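Local coordinates for protein telomere length regulator taz1 (Schizosaccharomyces pombe, PDB 4ZMI) that binds double-stranded telomeric DNA and regulates telomere length and function in fission yeast, this piece being its all-helical TRF-family domain, at residues A[1-7]-A[67-73]; A[22-26]-A[100-104]; A[76-82]-A[126-130]. All coordinates share one frame. Numbering follows the deposited sequence.

Contact 1. Residues A[1-7]-A[67-73]; sequences SIWDIEK and TKYGLEF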
# COMPACT_ATOMS: atom_id res chain seq x y z
N SER A 1 -8.55 9.44 11.73
CA SER A 1 -9.69 8.61 11.35
C SER A 1 -9.87 7.48 12.36
O SER A 1 -8.89 6.97 12.90
CB SER A 1 -9.48 8.06 9.94
OG SER A 1 -10.49 7.13 9.60
N ILE A 2 -11.12 7.10 12.62
CA ILE A 2 -11.43 6.01 13.54
C ILE A 2 -11.94 4.81 12.78
O ILE A 2 -12.88 4.90 12.02
CB ILE A 2 -12.47 6.43 14.58
CG1 ILE A 2 -11.88 7.50 15.49
CG2 ILE A 2 -12.88 5.24 15.42
CD1 ILE A 2 -12.88 8.11 16.42
N TRP A 3 -11.29 3.68 12.97
CA TRP A 3 -11.69 2.46 12.29
C TRP A 3 -12.92 1.96 13.06
O TRP A 3 -12.86 1.72 14.26
CB TRP A 3 -10.50 1.50 12.28
CG TRP A 3 -10.70 0.22 11.54
CD1 TRP A 3 -11.76 -0.13 10.77
CD2 TRP A 3 -9.78 -0.90 11.50
NE1 TRP A 3 -11.57 -1.39 10.25
CE2 TRP A 3 -10.37 -1.88 10.68
CE3 TRP A 3 -8.54 -1.14 12.07
CZ2 TRP A 3 -9.74 -3.09 10.42
CZ3 TRP A 3 -7.92 -2.35 11.81
CH2 TRP A 3 -8.52 -3.31 10.99
N ASP A 4 -14.05 1.88 12.36
CA ASP A 4 -15.30 1.33 12.87
C ASP A 4 -14.95 0.05 13.65
O ASP A 4 -14.32 -0.87 13.10
CB ASP A 4 -16.24 1.13 11.67
CG ASP A 4 -17.66 0.78 12.09
OD1 ASP A 4 -17.82 -0.02 13.03
OD2 ASP A 4 -18.61 1.31 11.48
N ILE A 5 -15.35 -0.00 14.92
CA ILE A 5 -14.87 -1.04 15.84
C ILE A 5 -15.71 -2.28 15.59
O ILE A 5 -15.23 -3.40 15.68
CB ILE A 5 -14.90 -0.65 17.34
CG1 ILE A 5 -14.15 -1.68 18.18
CG2 ILE A 5 -16.32 -0.49 17.86
CD1 ILE A 5 -12.71 -1.75 17.88
N GLU A 6 -16.98 -2.05 15.26
CA GLU A 6 -17.86 -3.14 14.90
C GLU A 6 -17.40 -3.80 13.62
O GLU A 6 -17.29 -5.03 13.59
CB GLU A 6 -19.28 -2.63 14.75
CG GLU A 6 -19.99 -2.44 16.06
CD GLU A 6 -21.38 -1.92 15.87
OE1 GLU A 6 -22.30 -2.75 15.71
OE2 GLU A 6 -21.55 -0.68 15.87
N LYS A 7 -17.13 -3.01 12.58
CA LYS A 7 -16.64 -3.58 11.30
C LYS A 7 -15.29 -4.26 11.44
O LYS A 7 -15.05 -5.31 10.83
CB LYS A 7 -16.61 -2.55 10.17
CG LYS A 7 -18.00 -2.18 9.70
CD LYS A 7 -17.99 -0.96 8.81
CE LYS A 7 -19.38 -0.69 8.27
NZ LYS A 7 -19.57 0.75 7.94
N THR A 67 -16.01 -2.17 2.16
CA THR A 67 -17.27 -1.72 2.74
C THR A 67 -17.62 -2.50 4.00
O THR A 67 -17.98 -1.92 5.02
CB THR A 67 -18.44 -1.83 1.75
OG1 THR A 67 -18.20 -0.96 0.64
CG2 THR A 67 -19.75 -1.42 2.43
N LYS A 68 -17.51 -3.82 3.91
CA LYS A 68 -17.89 -4.67 5.04
C LYS A 68 -16.97 -4.47 6.24
O LYS A 68 -17.45 -4.35 7.36
CB LYS A 68 -17.94 -6.15 4.64
CG LYS A 68 -18.34 -7.07 5.77
CD LYS A 68 -18.57 -8.48 5.28
CE LYS A 68 -19.06 -9.37 6.42
NZ LYS A 68 -19.48 -10.71 5.93
N TYR A 69 -15.66 -4.41 6.00
CA TYR A 69 -14.71 -4.37 7.11
C TYR A 69 -14.22 -2.98 7.47
O TYR A 69 -13.34 -2.84 8.32
CB TYR A 69 -13.57 -5.34 6.88
CG TYR A 69 -14.10 -6.72 6.61
CD1 TYR A 69 -14.03 -7.28 5.35
CD2 TYR A 69 -14.71 -7.45 7.62
CE1 TYR A 69 -14.54 -8.54 5.10
CE2 TYR A 69 -15.21 -8.71 7.38
CZ TYR A 69 -15.12 -9.24 6.12
OH TYR A 69 -15.63 -10.50 5.88
N GLY A 70 -14.82 -1.96 6.87
CA GLY A 70 -14.61 -0.60 7.33
C GLY A 70 -13.31 0.05 6.87
O GLY A 70 -12.91 1.08 7.41
N LEU A 71 -12.65 -0.55 5.88
CA LEU A 71 -11.36 -0.03 5.41
C LEU A 71 -11.53 1.21 4.55
O LEU A 71 -11.55 1.11 3.32
CB LEU A 71 -10.59 -1.10 4.63
CG LEU A 71 -10.32 -2.40 5.38
CD1 LEU A 71 -9.28 -3.23 4.61
CD2 LEU A 71 -9.84 -2.14 6.80
N GLU A 72 -11.61 2.36 5.19
CA GLU A 72 -11.88 3.63 4.54
C GLU A 72 -10.69 4.10 3.71
O GLU A 72 -10.87 4.82 2.73
CB GLU A 72 -12.15 4.69 5.61
CG GLU A 72 -12.61 6.06 5.09
CD GLU A 72 -12.62 7.15 6.19
OE1 GLU A 72 -12.34 6.83 7.38
OE2 GLU A 72 -12.89 8.33 5.86
N PHE A 73 -9.48 3.73 4.15
CA PHE A 73 -8.25 4.07 3.43
C PHE A 73 -7.72 2.90 2.61
O PHE A 73 -6.53 2.82 2.30
CB PHE A 73 -7.21 4.71 4.37
CG PHE A 73 -7.64 6.04 4.85
CD1 PHE A 73 -8.46 6.16 5.97
CD2 PHE A 73 -7.32 7.17 4.15
CE1 PHE A 73 -8.92 7.39 6.37
CE2 PHE A 73 -7.77 8.41 4.56
CZ PHE A 73 -8.56 8.52 5.68
O HOH W 1 -12.42 5.05 9.14
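This surface contact ties the N-terminal lead-in of helix 5-35 to the exit of helix 52-68. Trp3 NE1 donates a hydrogen bond to Tyr69 O at 3.0 Å, nearly straight at 175°. Tyr69 is the first residue past helix 52-68 to leave helical angles. A water adds a polar link: it donates to Ile2 O at 2.9 Å and to Glu72 OE1 at 2.5 Å. Ser1 OG also comes within 2.9 Å of Glu72 OE1. At the start of helix 5-35, Asp4 is the N-cap, and its OD1 accepts from Lys7 N at 3.1 Å.

The rest is packing. Trp3 CZ2 meets Leu71 CD2 at 3.7 Å. The aliphatic part of Lys7 lies along the turn, with CG 3.2 Å from Lys68 O and CD 3.7 Å from Gly70 CA. Gly70 has positive phi, and a CB there would crowd Lys7 CB. Tyr69 points away, and its OH is hydrogen-bonded to Asp14.

Trp3, Lys7 and the water all meet backbone carbonyls, so the fit depends on backbone shape as well as on side chains.

Contact 2. Residues A[22-26]-A[100-104]; sequences AEQKV and SIQFF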
# COMPACT_ATOMS: atom_id res chain seq x y z
N ALA A 22 -8.31 -14.11 -0.79
CA ALA A 22 -7.37 -13.08 -1.17
C ALA A 22 -6.12 -13.68 -1.80
O ALA A 22 -5.67 -13.22 -2.85
CB ALA A 22 -7.00 -12.22 0.03
N GLU A 23 -5.56 -14.71 -1.16
CA GLU A 23 -4.33 -15.31 -1.66
C GLU A 23 -4.57 -16.14 -2.92
O GLU A 23 -3.64 -16.46 -3.65
CB GLU A 23 -3.62 -16.12 -0.59
CG GLU A 23 -2.25 -15.56 -0.22
CD GLU A 23 -1.70 -16.17 1.05
OE1 GLU A 23 -2.42 -16.97 1.68
OE2 GLU A 23 -0.55 -15.85 1.41
N GLN A 24 -5.84 -16.47 -3.15
CA GLN A 24 -6.23 -17.08 -4.41
C GLN A 24 -5.96 -16.11 -5.54
O GLN A 24 -5.23 -16.42 -6.47
CB GLN A 24 -7.72 -17.45 -4.38
CG GLN A 24 -8.30 -17.81 -5.74
CD GLN A 24 -9.03 -19.14 -5.72
OE1 GLN A 24 -8.70 -20.02 -4.93
NE2 GLN A 24 -10.03 -19.28 -6.58
N LYS A 25 -6.53 -14.91 -5.43
CA LYS A 25 -6.45 -13.93 -6.50
C LYS A 25 -5.06 -13.35 -6.68
O LYS A 25 -4.70 -12.90 -7.76
CB LYS A 25 -7.45 -12.81 -6.27
CG LYS A 25 -8.77 -13.35 -5.81
CD LYS A 25 -9.89 -12.40 -6.07
CE LYS A 25 -11.20 -13.09 -5.81
NZ LYS A 25 -12.33 -12.21 -6.19
N VAL A 26 -4.27 -13.36 -5.61
CA VAL A 26 -2.89 -12.91 -5.71
C VAL A 26 -2.12 -13.86 -6.61
O VAL A 26 -1.49 -13.43 -7.58
CB VAL A 26 -2.21 -12.78 -4.33
CG1 VAL A 26 -0.73 -12.49 -4.49
CG2 VAL A 26 -2.85 -11.67 -3.54
N SER A 100 -1.75 -10.94 4.20
CA SER A 100 -2.31 -11.44 2.95
C SER A 100 -3.34 -10.48 2.37
O SER A 100 -3.28 -10.16 1.18
CB SER A 100 -2.93 -12.83 3.14
OG SER A 100 -1.95 -13.80 3.46
N ILE A 101 -4.27 -10.02 3.19
CA ILE A 101 -5.30 -9.09 2.73
C ILE A 101 -4.66 -7.80 2.16
O ILE A 101 -5.04 -7.30 1.10
CB ILE A 101 -6.27 -8.71 3.88
CG1 ILE A 101 -6.96 -9.96 4.42
CG2 ILE A 101 -7.30 -7.71 3.41
CD1 ILE A 101 -7.13 -9.94 5.92
N GLN A 102 -3.67 -7.29 2.87
CA GLN A 102 -3.00 -6.07 2.43
C GLN A 102 -2.29 -6.28 1.07
O GLN A 102 -2.33 -5.41 0.20
CB GLN A 102 -2.03 -5.62 3.51
CG GLN A 102 -1.22 -4.39 3.19
CD GLN A 102 -0.11 -4.17 4.18
OE1 GLN A 102 0.85 -4.93 4.22
NE2 GLN A 102 -0.23 -3.13 5.00
N PHE A 103 -1.66 -7.45 0.91
CA PHE A 103 -1.00 -7.85 -0.35
C PHE A 103 -1.97 -7.69 -1.50
O PHE A 103 -1.69 -7.01 -2.49
CB PHE A 103 -0.58 -9.32 -0.27
CG PHE A 103 0.59 -9.67 -1.14
CD1 PHE A 103 1.78 -10.10 -0.57
CD2 PHE A 103 0.50 -9.60 -2.52
CE1 PHE A 103 2.86 -10.43 -1.36
CE2 PHE A 103 1.58 -9.92 -3.32
CZ PHE A 103 2.76 -10.34 -2.74
N PHE A 104 -3.14 -8.31 -1.35
CA PHE A 104 -4.19 -8.21 -2.35
C PHE A 104 -4.53 -6.76 -2.65
O PHE A 104 -4.65 -6.38 -3.81
CB PHE A 104 -5.46 -8.95 -1.92
CG PHE A 104 -6.64 -8.69 -2.82
CD1 PHE A 104 -6.77 -9.37 -4.02
CD2 PHE A 104 -7.58 -7.74 -2.49
CE1 PHE A 104 -7.84 -9.12 -4.85
CE2 PHE A 104 -8.63 -7.48 -3.33
CZ PHE A 104 -8.77 -8.17 -4.50
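Helices 22-26 and 100-104 run in roughly the same direction. Their axes cross at 41° and come within 8.9 Å. Ala22 is small and points at the other helix, and its CB sits in the shallow hollow between Ser100, Ile101 and Phe104. Ala22 CB is 4.4 Å from Ser100 O, 4.5 Å from Ile101 CA and 4.1 Å from Phe104 CB.

One turn later Val26 is the larger bump. Val26 CG1 is 3.6 Å from Phe103 CE2, and Val26 CG2 is 3.9 Å from Phe104 CA. Val26 therefore fits into the hollow between the two phenylalanines. In return, Phe104 has its CB near both Ala22 and Val26. Its ring reaches past them to Lys25, with Phe104 CE1 4.0 Å from Lys25 CB.

Polar groups lie beside this packing. Ser100 OG donates a weak hydrogen bond to Glu23 OE2 at 3.2 Å. The stronger partner of Glu23 is Lys229, in a salt bridge to helix 214-229. Lys25 NZ forms a salt bridge with Asp57.

Other helices close the surroundings. Phe61 of helix 52-68 meets Phe104 edge-to-face, and helix 214-229 packs on Phe103. The arrangement is a buried helix-helix crossing in an all-helical domain. It joins the long first helix, 5-35, to helix 95-107 inside the helical bundle of this TRF-family domain.

Contact 3. Residues A[76-82]-A[126-130]; sequences IFFSYIR and DALLS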
# COMPACT_ATOMS: atom_id res chain seq x y z
N ILE A 76 -5.05 -2.14 5.09
CA ILE A 76 -4.83 -2.34 6.51
C ILE A 76 -3.64 -1.54 6.99
O ILE A 76 -2.61 -1.51 6.32
CB ILE A 76 -4.49 -3.80 6.77
CG1 ILE A 76 -5.64 -4.71 6.33
CG2 ILE A 76 -4.13 -3.99 8.24
CD1 ILE A 76 -6.92 -4.45 7.08
N PHE A 77 -3.76 -0.93 8.16
CA PHE A 77 -2.68 -0.13 8.69
C PHE A 77 -2.08 -0.68 9.95
O PHE A 77 -2.65 -0.53 11.05
CB PHE A 77 -3.15 1.30 8.87
CG PHE A 77 -3.39 1.99 7.58
CD1 PHE A 77 -4.61 1.87 6.95
CD2 PHE A 77 -2.36 2.67 6.95
CE1 PHE A 77 -4.83 2.48 5.73
CE2 PHE A 77 -2.55 3.29 5.74
CZ PHE A 77 -3.80 3.19 5.11
N PHE A 78 -0.91 -1.28 9.80
CA PHE A 78 -0.23 -1.91 10.92
C PHE A 78 0.25 -0.88 11.93
O PHE A 78 0.26 -1.15 13.14
CB PHE A 78 0.88 -2.83 10.44
CG PHE A 78 0.37 -4.06 9.74
CD1 PHE A 78 0.34 -4.13 8.36
CD2 PHE A 78 -0.13 -5.13 10.47
CE1 PHE A 78 -0.15 -5.25 7.72
CE2 PHE A 78 -0.61 -6.25 9.83
CZ PHE A 78 -0.63 -6.31 8.46
N SER A 79 0.59 0.31 11.47
CA SER A 79 0.93 1.36 12.42
C SER A 79 -0.27 1.71 13.29
O SER A 79 -0.13 1.99 14.46
CB SER A 79 1.45 2.61 11.72
OG SER A 79 0.46 3.18 10.88
N TYR A 80 -1.45 1.70 12.69
CA TYR A 80 -2.66 2.07 13.42
C TYR A 80 -3.01 0.98 14.44
O TYR A 80 -3.22 1.26 15.61
CB TYR A 80 -3.79 2.26 12.43
CG TYR A 80 -5.10 2.73 13.00
CD1 TYR A 80 -5.48 4.06 12.91
CD2 TYR A 80 -5.97 1.84 13.59
CE1 TYR A 80 -6.67 4.50 13.40
CE2 TYR A 80 -7.19 2.27 14.12
CZ TYR A 80 -7.53 3.60 14.02
OH TYR A 80 -8.73 4.03 14.50
N ILE A 81 -3.05 -0.26 13.98
CA ILE A 81 -3.30 -1.42 14.81
C ILE A 81 -2.31 -1.54 15.97
O ILE A 81 -2.69 -1.91 17.07
CB ILE A 81 -3.25 -2.70 13.98
CG1 ILE A 81 -4.39 -2.70 12.97
CG2 ILE A 81 -3.32 -3.91 14.88
CD1 ILE A 81 -4.40 -3.92 12.09
N ARG A 82 -1.04 -1.23 15.73
CA ARG A 82 -0.06 -1.30 16.81
C ARG A 82 -0.26 -0.17 17.81
O ARG A 82 -0.05 -0.35 19.01
CB ARG A 82 1.37 -1.27 16.28
CG ARG A 82 2.43 -1.26 17.38
CD ARG A 82 3.84 -1.10 16.83
NE ARG A 82 3.92 -1.64 15.48
CZ ARG A 82 3.97 -0.89 14.39
NH1 ARG A 82 3.98 0.43 14.50
NH2 ARG A 82 4.02 -1.46 13.20
N ASP A 126 2.79 3.19 5.48
CA ASP A 126 2.51 2.43 6.70
C ASP A 126 3.76 1.68 7.12
O ASP A 126 4.15 1.72 8.28
CB ASP A 126 1.37 1.45 6.49
CG ASP A 126 1.00 0.71 7.76
OD1 ASP A 126 0.79 1.37 8.80
OD2 ASP A 126 0.93 -0.54 7.71
N ALA A 127 4.41 1.03 6.16
CA ALA A 127 5.70 0.37 6.42
C ALA A 127 6.70 1.36 6.96
O ALA A 127 7.38 1.09 7.95
CB ALA A 127 6.24 -0.28 5.14
N LEU A 128 6.79 2.52 6.34
CA LEU A 128 7.73 3.53 6.80
C LEU A 128 7.43 4.01 8.21
O LEU A 128 8.34 4.41 8.94
CB LEU A 128 7.76 4.72 5.85
CG LEU A 128 8.40 4.51 4.48
CD1 LEU A 128 8.38 5.81 3.68
CD2 LEU A 128 9.84 4.01 4.62
N LEU A 129 6.16 3.98 8.60
CA LEU A 129 5.75 4.49 9.91
C LEU A 129 5.93 3.41 10.96
O LEU A 129 6.11 3.70 12.12
CB LEU A 129 4.29 4.94 9.89
CG LEU A 129 4.02 6.26 9.18
CD1 LEU A 129 2.56 6.34 8.77
CD2 LEU A 129 4.37 7.41 10.08
N SER A 130 5.87 2.16 10.52
CA SER A 130 5.89 1.03 11.44
C SER A 130 7.28 0.74 11.95
O SER A 130 7.47 0.44 13.11
CB SER A 130 5.39 -0.21 10.71
OG SER A 130 4.01 -0.10 10.47
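Asp126 holds the centre of this contact. Its chi1 is t (-176°), which extends the carboxylate from helix 126-130 to the start of helix 78-82. There Asp126 OD2 accepts from Phe78 N at 2.9 Å. Asp126 OD1 accepts from Ser79 N at 2.9 Å and from Ser79 OG at 2.8 Å. The two oxygens thus take up two backbone NH groups at the first turn of the helix.

Ser79 is in the p rotamer (62°), which brings its hydroxyl to Asp126 OD1. The same OG is also hydrogen-bonded to the hydroxyl of Tyr173, a residue of the magnesium site. Ser130 has chi1 m (-71°) and folds back on its own helix, where Ser130 OG donates to Asp126 O at 2.9 Å. Arg82 has chi1 and chi2 both t, and its guanidinium lies with one face over Ser130 O.

Phe77, the N-cap residue, and Phe78 share the m rotamer. Both rings turn an edge to the carboxylate: OD1 lies near the plane of Phe77, and OD2 near that of Phe78. The Phe78 ring also makes a cation-pi contact with Lys99. Beside the polar centre, Ser79 CB touches Leu129 CB at 4.1 Å.

The axes are 9.0 Å apart at closest approach and 41° from parallel. An acidic side chain of helix 118-130 thus accepts from the first-turn NH groups of helix 78-83, joining the two helices in the buried interior of the helical domain.

Contact 1 is at the surface, while contacts 2 and 3 are buried. Contacts 1 and 2 both use helix 5-35, one at its start and the other further along. Their centres are 19 Å apart and they do not touch. Contact 3 touches both. Tyr80 OH and Trp3 N are 3.0 Å apart, a probable hydrogen bond to contact 1. Gln102 NE2 and Ile76 O are 3.2 Å apart, a probable hydrogen bond to contact 2. Burial does not decide the chemistry. Contact 2 is mainly apolar, contact 3 turns on a buried carboxylate, and contact 1 mixes backbone, water and packing. In all three, helices meet or end.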